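Local coordinates for protein probable starch synthase 4, chloroplastic/amyloplastic (Arabidopsis thaliana, PDB 6GNE) that is a probable starch synthase of the GT-B glycosyltransferase fold, modelled here with adenosine-5'-diphosphate and glycan bound, at residues V12-A17 and H44-I49; V61-A66 and I86-G91. All coordinates share one frame; numbering follows the deposited sequence.

In the fold
From the N terminus, strand 11-15 leads through helix 27-41 into strand 45-51, and contact 1 (12-17 with 44-49) closes that beta-alpha-beta unit by setting the two strands side by side and parallel. The chain runs on to strand 61-62, turns a corner, and passes out and back through the hairpin of strands 64-75 and 78-89; contact 2 (61-66 with 86-91) closes this second loop at the open end of the hairpin. The two loops neither nest nor cross but follow in series. The centres of the two contacts lie about 14 Å apart, and both belong to one mixed sheet, where strand 92-100 links strand 78-89 to strand 45-51.

Contact 1. Residues V12-A17 and H44-I49; sequences VVHIAA and HLVEII
Val13 and Ile49 make the tightest apolar meeting across these parallel strands. CG1 of Val13, anti to its own backbone N (chi1 -178°), lies 3.7 Å from CD1 of Ile49, and the two side chains cross at a slant. Ile15 joins them on the same face of the sheet, its CG1 4.2 Å from CB of Ile49. Glu47 also rises on this face; its OE1 is hydrogen-bonded to the hydroxyl of Tyr11.

The other face carries Val12, His14, Val46 and Ile48. CB of His14 stands 4.1 Å from CG1 of Ile48. In the histidine, chi1 (-72°) sets CG anti to the carbonyl carbon and beside the backbone N, and from there CD2 of the ring comes obliquely to 4.3 Å from CG1 of Val46. ND1 of His14 is hydrogen-bonded to NE2 of His145, a link that would help fix the rotation of the ring.

Between the two faces the backbones pair regularly: His14 N gives a bond of 2.9 Å to Glu47 O, and His14 O takes one of 2.9 Å from Ile49 N. The last bond, Ala16 N to Ile49 O, is weak.

This is the parallel pairing of a beta-alpha-beta crossover in a Rossmann-like domain. Helix 27-41 covers His14 and Val46 through Leu39, helix 117-134 packs on Ile15 and Ile49, and strands 141-145 and 92-100 flank the pair.

Contact 2. Residues V61-A66 and I86-G91; sequences VRDLRA and IGTVEG
Arg65 and Ile86 lie side by side and point the same way, the guanidinium of one beside the end of the other. NH2 of Arg65 comes within 3.7 Å of CD1 of Ile86, an oblique approach to the planar group. On the isoleucine, CG1 sits between the backbone N and the carbonyl carbon (chi1 73°). Below them the two residues form an antiparallel hydrogen-bonded pair: Ile86 N bonds to Arg65 O at 2.9 Å, and Arg65 N returns the bond to Ile86 O.

Arg62 and Thr88 form the second hydrogen-bonded pair. Their CB atoms are 4.3 Å apart, and CG of Arg62 lies 3.8 Å from Thr88 O before the chain bends at chi2 (-70°) and its end leads away; NH1 is hydrogen-bonded to the carbonyl of Asp59. Arg62 N bonds to Thr88 O and Thr88 N to Arg62 O, each at 3.0 Å.

Between these pairs the register slips by one residue, a beta bulge, where the chain turns its corner at Asp63, which has positive phi. Gly87 lies opposite the bulge, its CA 3.3 Å from Arg62 O. Leu64 sends CD1 back to 3.7 Å from Ile86 O. Beyond the second pair, Val61 and Val89 meet through their CG2 methyls, 4.3 Å apart, on the face away from Arg62 and Thr88.

The bulged pairing lies at the open end of the hairpin of strands 64-75 and 78-89. Strand 92-100 continues the sheet on the far side of strand 78-89, Phe96 touching Leu64 and Val94 touching Val89, while Lys37 of helix 27-41 makes a salt bridge with Glu90.

Contact 1. Residues V12-A17 and H44-I49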
ATOM      1  N   VAL A  12      19.897  -2.732   6.659  1.00 45.05           N
ATOM      2  CA  VAL A  12      18.602  -2.066   6.764  1.00 42.53           C
ATOM      3  C   VAL A  12      17.557  -3.049   7.281  1.00 40.72           C
ATOM      4  O   VAL A  12      17.304  -4.078   6.650  1.00 39.87           O
ATOM      5  CB  VAL A  12      18.161  -1.588   5.370  1.00 41.87           C
ATOM      6  CG1 VAL A  12      16.867  -0.799   5.456  1.00 40.90           C
ATOM      7  CG2 VAL A  12      19.275  -0.789   4.703  1.00 43.15           C
ATOM      8  N   VAL A  13      16.947  -2.721   8.414  1.00 40.05           N
ATOM      9  CA  VAL A  13      15.829  -3.510   8.941  1.00 39.73           C
ATOM     10  C   VAL A  13      14.488  -2.771   8.782  1.00 37.87           C
ATOM     11  O   VAL A  13      14.378  -1.606   9.131  1.00 38.08           O
ATOM     12  CB  VAL A  13      16.051  -3.899  10.408  1.00 41.10           C
ATOM     13  CG1 VAL A  13      14.909  -4.770  10.924  1.00 40.63           C
ATOM     14  CG2 VAL A  13      17.338  -4.689  10.526  1.00 43.25           C
ATOM     15  N   HIS A  14      13.491  -3.452   8.221  1.00 36.38           N
ATOM     16  CA  HIS A  14      12.132  -2.900   8.085  1.00 34.98           C
ATOM     17  C   HIS A  14      11.250  -3.582   9.103  1.00 35.41           C
ATOM     18  O   HIS A  14      11.197  -4.800   9.163  1.00 35.06           O
ATOM     19  CB  HIS A  14      11.564  -3.124   6.684  1.00 33.21           C
ATOM     20  CG  HIS A  14      12.187  -2.273   5.642  1.00 33.34           C
ATOM     21  ND1 HIS A  14      11.571  -1.159   5.131  1.00 32.98           N
ATOM     22  CD2 HIS A  14      13.392  -2.353   5.030  1.00 34.89           C
ATOM     23  CE1 HIS A  14      12.373  -0.585   4.249  1.00 33.78           C
ATOM     24  NE2 HIS A  14      13.487  -1.290   4.170  1.00 34.35           N
ATOM     25  N   ILE A  15      10.549  -2.792   9.893  1.00 35.60           N
ATOM     26  CA  ILE A  15       9.601  -3.322  10.854  1.00 36.51           C
ATOM     27  C   ILE A  15       8.247  -2.832  10.364  1.00 34.91           C
ATOM     28  O   ILE A  15       8.053  -1.635  10.195  1.00 34.83           O
ATOM     29  CB  ILE A  15       9.899  -2.799  12.282  1.00 38.17           C
ATOM     30  CG1 ILE A  15      11.285  -3.281  12.732  1.00 39.82           C
ATOM     31  CG2 ILE A  15       8.826  -3.220  13.275  1.00 38.23           C
ATOM     32  CD1 ILE A  15      11.838  -2.531  13.942  1.00 41.54           C
ATOM     33  N   ALA A  16       7.318  -3.753  10.133  1.00 33.79           N
ATOM     34  CA  ALA A  16       6.008  -3.406   9.600  1.00 32.64           C
ATOM     35  C   ALA A  16       4.983  -4.442   9.963  1.00 33.19           C
ATOM     36  O   ALA A  16       5.335  -5.566  10.346  1.00 34.62           O
ATOM     37  CB  ALA A  16       6.100  -3.280   8.087  1.00 31.78           C
ATOM     38  N   ALA A  17       3.721  -4.077   9.792  1.00 33.57           N
ATOM     39  CA  ALA A  17       2.613  -5.005  10.033  1.00 35.32           C
ATOM     40  C   ALA A  17       2.256  -5.851   8.825  1.00 34.77           C
ATOM     41  O   ALA A  17       1.496  -6.793   8.970  1.00 36.42           O
ATOM     42  CB  ALA A  17       1.386  -4.239  10.520  1.00 35.83           C
ATOM     43  N   HIS A  44      22.410  -3.939  -0.420  1.00 52.96           N
ATOM     44  CA  HIS A  44      22.198  -3.766   1.025  1.00 52.00           C
ATOM     45  C   HIS A  44      21.707  -5.062   1.625  1.00 50.88           C
ATOM     46  O   HIS A  44      21.000  -5.835   0.983  1.00 49.24           O
ATOM     47  CB  HIS A  44      21.203  -2.632   1.299  1.00 50.25           C
ATOM     48  CG  HIS A  44      21.557  -1.361   0.607  1.00 51.29           C
ATOM     49  ND1 HIS A  44      22.630  -0.587   0.994  1.00 52.98           N
ATOM     50  CD2 HIS A  44      21.016  -0.752  -0.482  1.00 51.62           C
ATOM     51  CE1 HIS A  44      22.724   0.458   0.189  1.00 54.05           C
ATOM     52  NE2 HIS A  44      21.762   0.379  -0.718  1.00 52.79           N
ATOM     53  N   LEU A  45      22.110  -5.303   2.861  1.00 51.18           N
ATOM     54  CA  LEU A  45      21.593  -6.408   3.633  1.00 50.69           C
ATOM     55  C   LEU A  45      20.260  -5.948   4.170  1.00 49.02           C
ATOM     56  O   LEU A  45      20.204  -5.154   5.088  1.00 49.71           O
ATOM     57  CB  LEU A  45      22.544  -6.759   4.768  1.00 52.60           C
ATOM     58  CG  LEU A  45      22.150  -7.862   5.755  1.00 53.41           C
ATOM     59  CD1 LEU A  45      21.756  -9.137   5.010  1.00 52.50           C
ATOM     60  CD2 LEU A  45      23.298  -8.110   6.777  1.00 55.26           C
ATOM     61  N   VAL A  46      19.178  -6.421   3.573  1.00 48.07           N
ATOM     62  CA  VAL A  46      17.828  -6.017   3.958  1.00 46.25           C
ATOM     63  C   VAL A  46      17.172  -7.153   4.719  1.00 46.09           C
ATOM     64  O   VAL A  46      17.249  -8.315   4.301  1.00 48.76           O
ATOM     65  CB  VAL A  46      16.993  -5.719   2.696  1.00 46.13           C
ATOM     66  CG1 VAL A  46      15.524  -5.483   3.043  1.00 44.42           C
ATOM     67  CG2 VAL A  46      17.593  -4.539   1.929  1.00 45.92           C
ATOM     68  N   GLU A  47      16.547  -6.835   5.835  1.00 45.17           N
ATOM     69  CA  GLU A  47      15.834  -7.831   6.657  1.00 45.42           C
ATOM     70  C   GLU A  47      14.498  -7.250   7.091  1.00 43.79           C
ATOM     71  O   GLU A  47      14.359  -6.030   7.289  1.00 43.35           O
ATOM     72  CB  GLU A  47      16.613  -8.165   7.920  1.00 47.93           C
ATOM     73  CG  GLU A  47      17.667  -9.249   7.795  1.00 50.33           C
ATOM     74  CD  GLU A  47      18.480  -9.409   9.070  1.00 53.07           C
ATOM     75  OE1 GLU A  47      18.034  -8.903  10.138  1.00 53.12           O
ATOM     76  OE2 GLU A  47      19.511 -10.124   8.990  1.00 56.58           O
ATOM     77  N   ILE A  48      13.512  -8.116   7.261  1.00 41.99           N
ATOM     78  CA  ILE A  48      12.179  -7.671   7.625  1.00 40.12           C
ATOM     79  C   ILE A  48      11.704  -8.360   8.880  1.00 39.60           C
ATOM     80  O   ILE A  48      11.959  -9.528   9.055  1.00 40.21           O
ATOM     81  CB  ILE A  48      11.226  -7.873   6.451  1.00 39.37           C
ATOM     82  CG1 ILE A  48      11.680  -6.947   5.314  1.00 39.89           C
ATOM     83  CG2 ILE A  48       9.794  -7.530   6.856  1.00 38.42           C
ATOM     84  CD1 ILE A  48      11.243  -7.409   3.962  1.00 41.29           C
ATOM     85  N   ILE A  49      11.050  -7.602   9.753  1.00 38.33           N
ATOM     86  CA  ILE A  49      10.459  -8.133  10.964  1.00 39.18           C
ATOM     87  C   ILE A  49       8.949  -7.915  10.903  1.00 38.50           C
ATOM     88  O   ILE A  49       8.513  -6.785  10.753  1.00 36.93           O
ATOM     89  CB  ILE A  49      11.056  -7.494  12.226  1.00 39.97           C
ATOM     90  CG1 ILE A  49      12.574  -7.779  12.291  1.00 41.23           C
ATOM     91  CG2 ILE A  49      10.345  -8.002  13.485  1.00 40.50           C
ATOM     92  CD1 ILE A  49      13.317  -7.018  13.380  1.00 42.61           C
TER

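Contact 2. Residues V61-A66 and I86-G91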
ATOM      1  N   VAL A  61       6.511 -18.838   1.444  1.00 55.37           N
ATOM      2  CA  VAL A  61       7.450 -18.825   2.542  1.00 54.37           C
ATOM      3  C   VAL A  61       8.314 -20.043   2.379  1.00 54.85           C
ATOM      4  O   VAL A  61       7.816 -21.126   2.455  1.00 57.35           O
ATOM      5  CB  VAL A  61       6.721 -18.853   3.895  1.00 54.13           C
ATOM      6  CG1 VAL A  61       7.714 -18.779   5.048  1.00 56.59           C
ATOM      7  CG2 VAL A  61       5.752 -17.688   4.017  1.00 51.49           C
ATOM      8  N   ARG A  62       9.612 -19.846   2.175  1.00 55.35           N
ATOM      9  CA  ARG A  62      10.599 -20.924   2.142  1.00 57.51           C
ATOM     10  C   ARG A  62      11.276 -21.074   3.498  1.00 57.43           C
ATOM     11  O   ARG A  62      11.408 -20.093   4.245  1.00 54.67           O
ATOM     12  CB  ARG A  62      11.690 -20.615   1.112  1.00 59.39           C
ATOM     13  CG  ARG A  62      11.211 -20.176  -0.253  1.00 60.29           C
ATOM     14  CD  ARG A  62      10.543 -21.292  -1.027  1.00 65.62           C
ATOM     15  NE  ARG A  62       9.891 -20.708  -2.189  1.00 68.99           N
ATOM     16  CZ  ARG A  62       8.580 -20.729  -2.480  1.00 69.94           C
ATOM     17  NH1 ARG A  62       7.679 -21.354  -1.723  1.00 69.92           N
ATOM     18  NH2 ARG A  62       8.176 -20.114  -3.581  1.00 70.95           N
ATOM     19  N   ASP A  63      11.730 -22.290   3.804  1.00 59.03           N
ATOM     20  CA  ASP A  63      12.548 -22.554   4.985  1.00 61.08           C
ATOM     21  C   ASP A  63      11.998 -21.918   6.256  1.00 58.63           C
ATOM     22  O   ASP A  63      12.730 -21.314   6.996  1.00 59.04           O
ATOM     23  CB  ASP A  63      14.001 -22.081   4.765  1.00 63.66           C
ATOM     24  CG  ASP A  63      14.558 -22.477   3.428  1.00 66.32           C
ATOM     25  OD1 ASP A  63      14.863 -23.660   3.256  1.00 70.41           O
ATOM     26  OD2 ASP A  63      14.725 -21.596   2.557  1.00 68.91           O
ATOM     27  N   LEU A  64      10.704 -22.045   6.493  1.00 57.11           N
ATOM     28  CA  LEU A  64      10.078 -21.512   7.687  1.00 55.17           C
ATOM     29  C   LEU A  64      10.400 -22.395   8.852  1.00 57.16           C
ATOM     30  O   LEU A  64      10.163 -23.597   8.781  1.00 58.72           O
ATOM     31  CB  LEU A  64       8.571 -21.459   7.509  1.00 53.50           C
ATOM     32  CG  LEU A  64       7.781 -20.972   8.698  1.00 52.74           C
ATOM     33  CD1 LEU A  64       8.186 -19.554   8.994  1.00 51.51           C
ATOM     34  CD2 LEU A  64       6.303 -21.074   8.411  1.00 52.17           C
ATOM     35  N   ARG A  65      10.941 -21.819   9.919  1.00 58.09           N
ATOM     36  CA  ARG A  65      11.302 -22.611  11.110  1.00 61.67           C
ATOM     37  C   ARG A  65      11.288 -21.774  12.344  1.00 59.25           C
ATOM     38  O   ARG A  65      11.521 -20.565  12.286  1.00 55.91           O
ATOM     39  CB  ARG A  65      12.643 -23.348  10.980  1.00 66.62           C
ATOM     40  CG  ARG A  65      13.633 -22.684  10.046  1.00 69.26           C
ATOM     41  CD  ARG A  65      14.886 -23.507   9.724  1.00 75.27           C
ATOM     42  NE  ARG A  65      16.033 -22.647  10.056  1.00 79.53           N
ATOM     43  CZ  ARG A  65      16.679 -22.617  11.237  1.00 83.58           C
ATOM     44  NH1 ARG A  65      16.366 -23.452  12.244  1.00 85.19           N
ATOM     45  NH2 ARG A  65      17.656 -21.727  11.422  1.00 85.50           N
ATOM     46  N   ALA A  66      10.959 -22.448  13.444  1.00 60.60           N
ATOM     47  CA  ALA A  66      10.926 -21.849  14.765  1.00 61.29           C
ATOM     48  C   ALA A  66      12.295 -22.000  15.361  1.00 62.92           C
ATOM     49  O   ALA A  66      12.835 -23.100  15.397  1.00 64.64           O
ATOM     50  CB  ALA A  66       9.884 -22.522  15.654  1.00 62.08           C
ATOM     51  N   ILE A  86      11.935 -17.826  11.422  1.00 48.75           N
ATOM     52  CA  ILE A  86      12.546 -17.220  10.226  1.00 48.10           C
ATOM     53  C   ILE A  86      12.130 -17.941   8.985  1.00 47.19           C
ATOM     54  O   ILE A  86      11.813 -19.104   9.020  1.00 47.80           O
ATOM     55  CB  ILE A  86      14.105 -17.133  10.250  1.00 50.40           C
ATOM     56  CG1 ILE A  86      14.771 -18.498  10.055  1.00 52.89           C
ATOM     57  CG2 ILE A  86      14.586 -16.503  11.546  1.00 51.92           C
ATOM     58  CD1 ILE A  86      16.279 -18.509  10.281  1.00 55.10           C
ATOM     59  N   GLY A  87      12.192 -17.226   7.886  1.00 45.64           N
ATOM     60  CA  GLY A  87      11.823 -17.750   6.602  1.00 45.69           C
ATOM     61  C   GLY A  87      12.280 -16.793   5.549  1.00 44.80           C
ATOM     62  O   GLY A  87      12.748 -15.699   5.854  1.00 44.73           O
ATOM     63  N   THR A  88      12.143 -17.196   4.305  1.00 45.09           N
ATOM     64  CA  THR A  88      12.570 -16.362   3.199  1.00 44.92           C
ATOM     65  C   THR A  88      11.358 -16.148   2.323  1.00 44.34           C
ATOM     66  O   THR A  88      10.689 -17.104   1.924  1.00 43.64           O
ATOM     67  CB  THR A  88      13.724 -17.009   2.443  1.00 46.39           C
ATOM     68  OG1 THR A  88      14.815 -17.226   3.361  1.00 47.62           O
ATOM     69  CG2 THR A  88      14.208 -16.108   1.325  1.00 45.61           C
ATOM     70  N   VAL A  89      11.043 -14.872   2.106  1.00 43.75           N
ATOM     71  CA  VAL A  89       9.875 -14.470   1.362  1.00 43.75           C
ATOM     72  C   VAL A  89      10.388 -13.633   0.201  1.00 44.30           C
ATOM     73  O   VAL A  89      10.876 -12.497   0.374  1.00 42.38           O
ATOM     74  CB  VAL A  89       8.890 -13.652   2.221  1.00 43.80           C
ATOM     75  CG1 VAL A  89       7.674 -13.243   1.392  1.00 42.80           C
ATOM     76  CG2 VAL A  89       8.481 -14.445   3.455  1.00 44.79           C
ATOM     77  N   GLU A  90      10.297 -14.245  -0.974  1.00 46.99           N
ATOM     78  CA  GLU A  90      10.794 -13.709  -2.224  1.00 49.02           C
ATOM     79  C   GLU A  90      12.211 -13.151  -2.167  1.00 47.93           C
ATOM     80  O   GLU A  90      12.488 -12.015  -2.570  1.00 46.95           O
ATOM     81  CB  GLU A  90       9.733 -12.779  -2.826  1.00 51.36           C
ATOM     82  CG  GLU A  90       8.714 -13.641  -3.615  1.00 52.98           C
ATOM     83  CD  GLU A  90       7.462 -12.904  -4.025  1.00 52.73           C
ATOM     84  OE1 GLU A  90       7.545 -11.661  -4.170  1.00 50.43           O
ATOM     85  OE2 GLU A  90       6.421 -13.600  -4.182  1.00 55.87           O
ATOM     86  N   GLY A  91      13.095 -13.992  -1.636  1.00 48.00           N
ATOM     87  CA  GLY A  91      14.502 -13.662  -1.487  1.00 48.51           C
ATOM     88  C   GLY A  91      14.843 -12.779  -0.303  1.00 47.36           C
ATOM     89  O   GLY A  91      16.013 -12.575  -0.045  1.00 49.86           O
TER